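Local structure of (R)-S-adenosyl-L-methionine hydrolase (Thermus thermophilus, 2CW5) at residues C[18-23]-C[137-142]; C[54-59]-C[63-68]; C[103-108]-C[161-166]; C[143-148]-C[152-157]. The protein catalyses the hydrolysis of S-adenosyl-L-methionine to adenosine and L-methionine, works as a homotrimer, and lacks chlorinase and fluorinase activity. All blocks are in the same frame, centred on the assembly; numbering follows the deposited sequence.

Contact 1: residues C[18-23]-C[137-142]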
# COMPACT_ATOMS: atom_id res chain seq x y z
N ALA C 18 -5.97 -6.04 -4.61
CA ALA C 18 -7.34 -6.12 -4.13
C ALA C 18 -8.20 -7.07 -4.96
O ALA C 18 -9.05 -7.77 -4.42
CB ALA C 18 -7.97 -4.73 -4.12
N VAL C 19 -7.99 -7.08 -6.28
CA VAL C 19 -8.76 -7.96 -7.15
C VAL C 19 -8.46 -9.43 -6.83
O VAL C 19 -9.37 -10.26 -6.79
CB VAL C 19 -8.46 -7.68 -8.64
CG1 VAL C 19 -9.16 -8.72 -9.53
CG2 VAL C 19 -8.94 -6.29 -9.01
N VAL C 20 -7.20 -9.74 -6.58
CA VAL C 20 -6.82 -11.10 -6.22
C VAL C 20 -7.49 -11.47 -4.90
O VAL C 20 -8.01 -12.58 -4.73
CB VAL C 20 -5.29 -11.25 -6.10
CG1 VAL C 20 -4.95 -12.59 -5.47
CG2 VAL C 20 -4.66 -11.14 -7.49
N LYS C 21 -7.48 -10.55 -3.95
CA LYS C 21 -8.12 -10.79 -2.66
C LYS C 21 -9.63 -10.98 -2.84
O LYS C 21 -10.26 -11.77 -2.13
CB LYS C 21 -7.85 -9.62 -1.71
CG LYS C 21 -6.41 -9.53 -1.23
CD LYS C 21 -6.23 -8.35 -0.28
CE LYS C 21 -4.84 -8.32 0.31
NZ LYS C 21 -4.67 -7.13 1.19
N ALA C 22 -10.20 -10.26 -3.80
CA ALA C 22 -11.63 -10.36 -4.08
C ALA C 22 -11.96 -11.73 -4.64
O ALA C 22 -12.94 -12.36 -4.24
CB ALA C 22 -12.06 -9.27 -5.06
N VAL C 23 -11.14 -12.21 -5.58
CA VAL C 23 -11.36 -13.52 -6.16
C VAL C 23 -11.20 -14.59 -5.08
O VAL C 23 -11.97 -15.54 -5.03
CB VAL C 23 -10.38 -13.81 -7.33
CG1 VAL C 23 -10.54 -15.25 -7.80
CG2 VAL C 23 -10.67 -12.87 -8.49
N VAL C 137 -5.56 -17.18 -12.92
CA VAL C 137 -4.94 -18.49 -12.71
C VAL C 137 -4.49 -18.75 -11.27
O VAL C 137 -4.91 -19.73 -10.64
CB VAL C 137 -3.71 -18.68 -13.65
CG1 VAL C 137 -3.03 -20.03 -13.37
CG2 VAL C 137 -4.16 -18.62 -15.11
N PHE C 138 -3.63 -17.89 -10.73
CA PHE C 138 -3.12 -18.09 -9.38
C PHE C 138 -4.15 -17.95 -8.25
O PHE C 138 -4.18 -18.79 -7.34
CB PHE C 138 -1.93 -17.16 -9.13
CG PHE C 138 -0.77 -17.43 -10.05
CD1 PHE C 138 -0.15 -18.68 -10.06
CD2 PHE C 138 -0.30 -16.44 -10.91
CE1 PHE C 138 0.92 -18.94 -10.93
CE2 PHE C 138 0.77 -16.69 -11.78
CZ PHE C 138 1.38 -17.95 -11.78
N ALA C 139 -4.99 -16.92 -8.30
CA ALA C 139 -5.99 -16.71 -7.25
C ALA C 139 -6.95 -17.90 -7.10
O ALA C 139 -7.19 -18.37 -5.99
CB ALA C 139 -6.79 -15.43 -7.51
N PRO C 140 -7.52 -18.39 -8.22
CA PRO C 140 -8.43 -19.52 -8.09
C PRO C 140 -7.73 -20.77 -7.56
O PRO C 140 -8.33 -21.58 -6.85
CB PRO C 140 -8.97 -19.70 -9.52
CG PRO C 140 -7.87 -19.14 -10.38
CD PRO C 140 -7.44 -17.92 -9.61
N ALA C 141 -6.45 -20.91 -7.89
CA ALA C 141 -5.66 -22.05 -7.44
C ALA C 141 -5.44 -21.96 -5.93
O ALA C 141 -5.60 -22.95 -5.20
CB ALA C 141 -4.32 -22.06 -8.17
N ALA C 142 -5.10 -20.76 -5.47
CA ALA C 142 -4.86 -20.53 -4.05
C ALA C 142 -6.14 -20.77 -3.24
O ALA C 142 -6.09 -21.36 -2.17
CB ALA C 142 -4.36 -19.11 -3.84
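V20 and V23 both hold CG1 anti to the backbone N, with chi1 of 169° and 173°. In each valine this puts CG1 beside the carbonyl carbon and sends it to the methyl group of A139. V23 CG1 comes to 3.8 Å from A139 CB. V20 CG1 reaches A139 CB at 4.0 Å. The A139 methyl therefore meets two valines that lie three residues apart on helix 16-24. V23 also brings its own CB to 3.9 Å from A139 CB, so the two side chains meet close to their roots. The CA-CB bonds of V23 and A139 point toward the opposing helix. That of V20 runs more along the interface. P140 adds a looser touch, with its CD 4.5 Å from V23 CG1.

The contact packs helix 16-24 against helix 133-147. Both lie in the N-terminal alpha/beta domain, whose central mixed sheet includes strand 64-68. The helices run roughly in the same direction, with a crossing angle of -37° between the two short segments. Their axes approach to 9.1 Å. Here the small side chain of A139 faces the valines, and its CA lies 5.8 Å from the CA of V20. Helix 133-147 is kinked at P140, whose N makes no bond to the preceding turn.

No hydrogen bond crosses between the segments. V20 also rests on L66 of strand 64-68, and V23 touches R135. On other faces of helix 16-24, V19 packs on A55 and A22 on Y58, both of a neighbouring subunit.

Contact 2: residues C[54-59]-C[63-68]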
# COMPACT_ATOMS: atom_id res chain seq x y z
N GLU C 54 12.68 -14.82 4.23
CA GLU C 54 12.62 -14.08 5.48
C GLU C 54 11.40 -14.39 6.35
O GLU C 54 11.52 -14.51 7.57
CB GLU C 54 12.67 -12.58 5.13
CG GLU C 54 12.67 -11.63 6.30
CD GLU C 54 13.32 -10.30 5.93
OE1 GLU C 54 12.95 -9.72 4.89
OE2 GLU C 54 14.20 -9.84 6.68
N ALA C 55 10.24 -14.54 5.73
CA ALA C 55 9.01 -14.78 6.48
C ALA C 55 8.53 -16.22 6.64
O ALA C 55 7.84 -16.54 7.62
CB ALA C 55 7.89 -13.94 5.88
N LEU C 56 8.87 -17.08 5.69
CA LEU C 56 8.41 -18.47 5.72
C LEU C 56 8.45 -19.23 7.05
O LEU C 56 7.45 -19.82 7.45
CB LEU C 56 9.15 -19.30 4.66
CG LEU C 56 8.60 -20.71 4.45
CD1 LEU C 56 7.20 -20.61 3.85
CD2 LEU C 56 9.52 -21.52 3.52
N PRO C 57 9.60 -19.24 7.74
CA PRO C 57 9.67 -19.97 9.01
C PRO C 57 8.68 -19.57 10.10
O PRO C 57 8.40 -20.37 11.00
CB PRO C 57 11.13 -19.77 9.43
CG PRO C 57 11.48 -18.45 8.84
CD PRO C 57 10.85 -18.52 7.47
N TYR C 58 8.15 -18.36 10.02
CA TYR C 58 7.21 -17.86 11.02
C TYR C 58 5.75 -18.08 10.65
O TYR C 58 4.85 -17.74 11.43
CB TYR C 58 7.43 -16.36 11.26
CG TYR C 58 8.84 -16.01 11.66
CD1 TYR C 58 9.26 -16.16 12.98
CD2 TYR C 58 9.77 -15.57 10.72
CE1 TYR C 58 10.58 -15.87 13.35
CE2 TYR C 58 11.08 -15.29 11.08
CZ TYR C 58 11.48 -15.44 12.40
OH TYR C 58 12.78 -15.17 12.76
N LEU C 59 5.50 -18.63 9.46
CA LEU C 59 4.14 -18.85 9.02
C LEU C 59 3.59 -20.22 9.40
O LEU C 59 4.33 -21.21 9.43
CB LEU C 59 4.03 -18.69 7.50
CG LEU C 59 4.63 -17.41 6.88
CD1 LEU C 59 4.28 -17.37 5.40
CD2 LEU C 59 4.11 -16.18 7.59
N ALA C 63 0.27 -23.41 5.40
CA ALA C 63 -0.27 -22.16 4.87
C ALA C 63 -0.03 -22.15 3.35
O ALA C 63 0.89 -22.80 2.85
CB ALA C 63 0.43 -20.97 5.50
N VAL C 64 -0.88 -21.43 2.63
CA VAL C 64 -0.76 -21.31 1.18
C VAL C 64 -0.01 -20.02 0.87
O VAL C 64 -0.50 -18.93 1.17
CB VAL C 64 -2.14 -21.25 0.50
CG1 VAL C 64 -1.99 -20.96 -0.99
CG2 VAL C 64 -2.89 -22.56 0.72
N VAL C 65 1.18 -20.14 0.29
CA VAL C 65 1.98 -18.98 -0.05
C VAL C 65 1.78 -18.63 -1.52
O VAL C 65 2.29 -19.32 -2.40
CB VAL C 65 3.49 -19.24 0.19
CG1 VAL C 65 4.29 -17.97 -0.10
CG2 VAL C 65 3.72 -19.70 1.62
N LEU C 66 1.00 -17.59 -1.75
CA LEU C 66 0.70 -17.10 -3.09
C LEU C 66 1.68 -15.98 -3.39
O LEU C 66 1.70 -14.95 -2.72
CB LEU C 66 -0.74 -16.58 -3.14
CG LEU C 66 -1.21 -15.85 -4.41
CD1 LEU C 66 -1.08 -16.78 -5.60
CD2 LEU C 66 -2.66 -15.41 -4.24
N ALA C 67 2.52 -16.19 -4.40
CA ALA C 67 3.51 -15.18 -4.75
C ALA C 67 3.51 -14.95 -6.25
O ALA C 67 3.79 -15.87 -7.02
CB ALA C 67 4.90 -15.61 -4.28
N VAL C 68 3.20 -13.73 -6.67
CA VAL C 68 3.14 -13.41 -8.09
C VAL C 68 4.12 -12.31 -8.48
O VAL C 68 3.90 -11.14 -8.19
CB VAL C 68 1.72 -12.98 -8.51
CG1 VAL C 68 1.67 -12.72 -10.01
CG2 VAL C 68 0.71 -14.05 -8.12
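This contact belongs to the alpha/beta layering of the N-terminal domain, where the chain leaves helix 45-55 and turns back into strand 64-68 of the mixed sheet. Residues 56-58 form a short 3-10 turn. Backbone bonds run from Y58 N to A55 O and from L59 N to L56 O, each 3.0 Å long. L56, within the turn, and L59, just after it, both reach V65 on the strand.

V65 points its CA-CB bond at this connection and meets both leucines with one methyl, CG2. L56 CD1 lies 4.2 Å from V65 CG2. L59 CD1 is a little farther from V65 CG2, at 4.5 Å. L59 starts out toward the strand. L56 leaves its backbone at a slant. With CG anti to the backbone N (chi1 -171°), the end of its side chain is carried nearer V65.

Y88 of strand 87-89 touches both L56 and V65, while Y5 of strand 4-8 packs on L59. L59 O accepts a hydrogen bond from W86 NE1. On the outer side of the turn, Y58 packs on V19 of a neighbouring subunit.

The side chains that meet across the two segments are all aliphatic and buried, and no hydrogen bond crosses between them. This part of the helix-to-strand connection is thus held to the strand by shape and apolar packing rather than by directional bonds.

Contact 3: residues C[103-108]-C[161-166]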
# COMPACT_ATOMS: atom_id res chain seq x y z
N ASP C 103 12.13 -25.63 2.81
CA ASP C 103 11.05 -26.60 2.60
C ASP C 103 10.97 -27.07 1.14
O ASP C 103 10.21 -26.54 0.34
CB ASP C 103 9.73 -25.96 3.04
CG ASP C 103 8.51 -26.80 2.70
OD1 ASP C 103 8.56 -28.04 2.87
OD2 ASP C 103 7.49 -26.22 2.28
N PRO C 104 11.78 -28.08 0.78
CA PRO C 104 11.82 -28.65 -0.57
C PRO C 104 10.48 -29.32 -0.89
O PRO C 104 10.05 -30.22 -0.17
CB PRO C 104 12.96 -29.67 -0.49
CG PRO C 104 13.83 -29.13 0.59
CD PRO C 104 12.85 -28.66 1.62
N PRO C 105 9.81 -28.89 -1.96
CA PRO C 105 8.53 -29.50 -2.31
C PRO C 105 8.62 -30.98 -2.66
O PRO C 105 9.63 -31.45 -3.20
CB PRO C 105 8.04 -28.65 -3.47
CG PRO C 105 9.30 -28.20 -4.11
CD PRO C 105 10.17 -27.84 -2.93
N ARG C 106 7.56 -31.71 -2.35
CA ARG C 106 7.48 -33.14 -2.62
C ARG C 106 6.69 -33.37 -3.91
O ARG C 106 6.95 -34.32 -4.65
CB ARG C 106 6.80 -33.86 -1.46
CG ARG C 106 7.54 -33.74 -0.14
CD ARG C 106 8.73 -34.70 -0.07
NE ARG C 106 8.29 -36.09 0.01
CZ ARG C 106 9.11 -37.13 0.11
NH1 ARG C 106 10.42 -36.95 0.14
NH2 ARG C 106 8.61 -38.36 0.18
N ARG C 107 5.72 -32.49 -4.17
CA ARG C 107 4.90 -32.59 -5.38
C ARG C 107 4.63 -31.22 -6.00
O ARG C 107 4.60 -30.22 -5.30
CB ARG C 107 3.55 -33.26 -5.05
CG ARG C 107 3.66 -34.73 -4.68
CD ARG C 107 2.29 -35.39 -4.67
NE ARG C 107 1.43 -34.86 -3.62
CZ ARG C 107 0.12 -35.09 -3.55
NH1 ARG C 107 -0.47 -35.84 -4.47
NH2 ARG C 107 -0.59 -34.57 -2.56
N ALA C 108 4.45 -31.20 -7.31
CA ALA C 108 4.18 -29.96 -8.04
C ALA C 108 3.08 -30.23 -9.06
O ALA C 108 2.94 -31.36 -9.54
CB ALA C 108 5.43 -29.47 -8.75
N GLU C 161 11.52 -32.20 -9.85
CA GLU C 161 12.85 -31.96 -10.39
C GLU C 161 12.80 -31.03 -11.60
O GLU C 161 13.82 -30.46 -11.98
CB GLU C 161 13.54 -33.28 -10.77
CG GLU C 161 12.77 -34.19 -11.71
CD GLU C 161 11.87 -35.19 -10.99
OE1 GLU C 161 11.52 -36.22 -11.61
OE2 GLU C 161 11.52 -34.95 -9.81
N THR C 162 11.62 -30.87 -12.19
CA THR C 162 11.47 -29.99 -13.35
C THR C 162 11.25 -28.53 -12.94
O THR C 162 11.29 -27.63 -13.78
CB THR C 162 10.30 -30.42 -14.26
OG1 THR C 162 9.05 -30.19 -13.59
CG2 THR C 162 10.41 -31.91 -14.60
N LEU C 163 11.02 -28.29 -11.65
CA LEU C 163 10.81 -26.92 -11.17
C LEU C 163 12.06 -26.07 -11.36
O LEU C 163 13.18 -26.55 -11.20
CB LEU C 163 10.40 -26.93 -9.69
CG LEU C 163 9.03 -27.56 -9.40
CD1 LEU C 163 8.77 -27.60 -7.90
CD2 LEU C 163 7.94 -26.75 -10.10
N ALA C 164 11.87 -24.80 -11.70
CA ALA C 164 12.99 -23.90 -11.92
C ALA C 164 13.56 -23.33 -10.62
O ALA C 164 12.83 -23.14 -9.64
CB ALA C 164 12.56 -22.76 -12.83
N ARG C 165 14.86 -23.08 -10.61
CA ARG C 165 15.52 -22.52 -9.44
C ARG C 165 16.53 -21.48 -9.90
O ARG C 165 17.12 -21.62 -10.97
CB ARG C 165 16.23 -23.62 -8.64
CG ARG C 165 15.33 -24.43 -7.69
CD ARG C 165 16.15 -25.45 -6.90
NE ARG C 165 15.42 -26.07 -5.78
CZ ARG C 165 14.42 -26.93 -5.90
NH1 ARG C 165 13.99 -27.31 -7.10
NH2 ARG C 165 13.85 -27.43 -4.81
N LEU C 166 16.71 -20.44 -9.10
CA LEU C 166 17.68 -19.41 -9.44
C LEU C 166 19.03 -19.90 -8.93
O LEU C 166 19.08 -20.72 -8.01
CB LEU C 166 17.34 -18.08 -8.76
CG LEU C 166 16.00 -17.43 -9.07
CD1 LEU C 166 15.85 -16.19 -8.22
CD2 LEU C 166 15.92 -17.07 -10.55
O HOH W 1 12.03 -30.32 -4.48
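L163 directs its side chain at the pair P105 and A108, and the three form a small apolar cluster at the edge of the N-terminal domain. It joins the lead-in and start of strand 107-110 with the loop that follows strand 157-158, the neighbouring edge strand of the mixed sheet. P105 and L163 lie alongside each other, their side chains running opposite ways. L163 CD1 lies 3.9 Å from P105 CG. The A108 methyl faces the fork of L163, with A108 CB 3.9 Å from both CD1 and CD2 of L163.

The same segment holds a classic beta bulge, in which R106 and R107 sit opposite L83 on strand 79-83. W100 of helix 99-102 touches P105, L163 and R165, adding an aromatic side chain to the cluster.

The side chains of R165 and P105 point at each other from opposite directions. The R165 chain is extended from CG to NE, and the guanidinium ends obliquely beside the proline ring, with R165 NH2 4.2 Å from P105 CD. A water joins the two residues. It donates a 2.9 Å hydrogen bond to P105 O and accepts a weak one of 3.4 Å from R165 NH2.

Contact 4: residues C[143-148]-C[152-157]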
# COMPACT_ATOMS: atom_id res chain seq x y z
N ALA C 143 -7.27 -20.30 -3.75
CA ALA C 143 -8.54 -20.49 -3.05
C ALA C 143 -8.83 -21.98 -2.94
O ALA C 143 -9.23 -22.48 -1.88
CB ALA C 143 -9.66 -19.78 -3.80
N HIS C 144 -8.63 -22.69 -4.04
CA HIS C 144 -8.85 -24.13 -4.11
C HIS C 144 -8.07 -24.83 -2.99
O HIS C 144 -8.63 -25.60 -2.22
CB HIS C 144 -8.41 -24.64 -5.48
CG HIS C 144 -8.63 -26.11 -5.69
ND1 HIS C 144 -7.79 -27.07 -5.15
CD2 HIS C 144 -9.56 -26.78 -6.41
CE1 HIS C 144 -8.20 -28.26 -5.54
NE2 HIS C 144 -9.26 -28.12 -6.30
N LEU C 145 -6.77 -24.53 -2.91
CA LEU C 145 -5.91 -25.11 -1.89
C LEU C 145 -6.26 -24.63 -0.48
O LEU C 145 -6.20 -25.41 0.47
CB LEU C 145 -4.44 -24.78 -2.20
CG LEU C 145 -3.92 -25.46 -3.46
CD1 LEU C 145 -2.56 -24.88 -3.85
CD2 LEU C 145 -3.83 -26.97 -3.23
N ALA C 146 -6.63 -23.36 -0.36
CA ALA C 146 -7.00 -22.80 0.94
C ALA C 146 -8.23 -23.51 1.51
O ALA C 146 -8.36 -23.65 2.72
CB ALA C 146 -7.27 -21.30 0.80
N LEU C 147 -9.12 -23.95 0.62
CA LEU C 147 -10.33 -24.65 1.04
C LEU C 147 -9.99 -26.06 1.50
O LEU C 147 -10.75 -26.67 2.25
CB LEU C 147 -11.33 -24.73 -0.12
CG LEU C 147 -12.08 -23.45 -0.50
CD1 LEU C 147 -12.84 -23.68 -1.80
CD2 LEU C 147 -13.03 -23.06 0.62
N GLY C 148 -8.84 -26.56 1.06
CA GLY C 148 -8.43 -27.90 1.45
C GLY C 148 -8.68 -28.93 0.37
O GLY C 148 -8.52 -30.13 0.60
N GLU C 152 -4.31 -32.31 -7.06
CA GLU C 152 -4.50 -32.89 -8.38
C GLU C 152 -5.71 -32.27 -9.08
O GLU C 152 -5.88 -32.42 -10.29
CB GLU C 152 -4.67 -34.41 -8.30
CG GLU C 152 -5.68 -34.89 -7.28
CD GLU C 152 -5.04 -35.28 -5.96
OE1 GLU C 152 -4.35 -34.44 -5.37
OE2 GLU C 152 -5.24 -36.44 -5.52
N GLY C 153 -6.55 -31.58 -8.32
CA GLY C 153 -7.71 -30.95 -8.90
C GLY C 153 -7.35 -29.65 -9.61
O GLY C 153 -8.18 -29.05 -10.28
N LEU C 154 -6.09 -29.23 -9.48
CA LEU C 154 -5.62 -28.00 -10.10
C LEU C 154 -5.20 -28.16 -11.55
O LEU C 154 -5.43 -27.28 -12.38
CB LEU C 154 -4.43 -27.45 -9.31
CG LEU C 154 -4.70 -27.01 -7.87
CD1 LEU C 154 -3.37 -26.74 -7.17
CD2 LEU C 154 -5.58 -25.76 -7.89
N GLY C 155 -4.56 -29.29 -11.85
CA GLY C 155 -4.10 -29.56 -13.19
C GLY C 155 -3.19 -30.78 -13.18
O GLY C 155 -3.10 -31.46 -12.16
N PRO C 156 -2.49 -31.07 -14.29
CA PRO C 156 -1.60 -32.23 -14.34
C PRO C 156 -0.39 -32.13 -13.40
O PRO C 156 0.21 -31.07 -13.25
CB PRO C 156 -1.19 -32.28 -15.81
CG PRO C 156 -1.17 -30.84 -16.18
CD PRO C 156 -2.45 -30.32 -15.55
N GLU C 157 -0.04 -33.25 -12.78
CA GLU C 157 1.11 -33.27 -11.88
C GLU C 157 2.41 -33.36 -12.67
O GLU C 157 2.48 -34.05 -13.69
CB GLU C 157 1.01 -34.46 -10.91
CG GLU C 157 2.26 -34.70 -10.08
CD GLU C 157 2.04 -35.73 -8.97
OE1 GLU C 157 1.37 -36.75 -9.23
OE2 GLU C 157 2.55 -35.52 -7.85
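H144 is the first residue of segment 143-148 to touch the other segment, and it does so with its imidazole. Its CG is anti to the backbone N (chi1 -178°), which carries the ring out toward G153 and L154. L154 CD2 sits over one face of the ring in a CH-pi contact. L154 CD2 is 4.0 Å from the centroid of the H144 ring and 27° off its normal. The ring also passes close to the backbone of G153, obliquely.

L145 follows and meets the other branch of the same leucine. L145 CD1 lies 3.9 Å from L154 CD1, and the two side chains cross at about a right angle. L154 is thus shared by branch, CD2 to the histidine and CD1 to L145. On the sheet side, L145 also touches T87 and V89 of strand 87-89.

These residues form the last turn of helix 133-147, which packs on the mixed sheet of the N-terminal domain. After it the chain doubles back toward edge strand 157-158. L147 N bonds back to A143 O at 2.9 Å within that turn.

G148 then ends the helix in a Schellman motif. Its phi is positive, at 102°. G148 N makes a 2.9 Å bond to L145 O and a weak one to H144 O. Beyond the turn, the backbone of L154 is hydrogen-bonded to that of E112.

All four contacts involve the N-terminal alpha/beta domain and its mixed sheet. Contacts 1 and 2 are buried and aliphatic, and they meet directly: F138 of contact 1 packs on L66 and V68 of contact 2. Contacts 1 and 4 share helix 133-147, and A141 touches L154. Contact 4 is only partly buried and adds a CH-pi contact. Its L145 packs on V64 of contact 2. Contact 3 lies at the other end of the sheet from strand 34-37; it is also largely buried and apolar, but exposed R165 and a water border it. It touches contact 4 where R107 packs on E157. Other subunits reach contacts 1 and 2 but not 3 and 4.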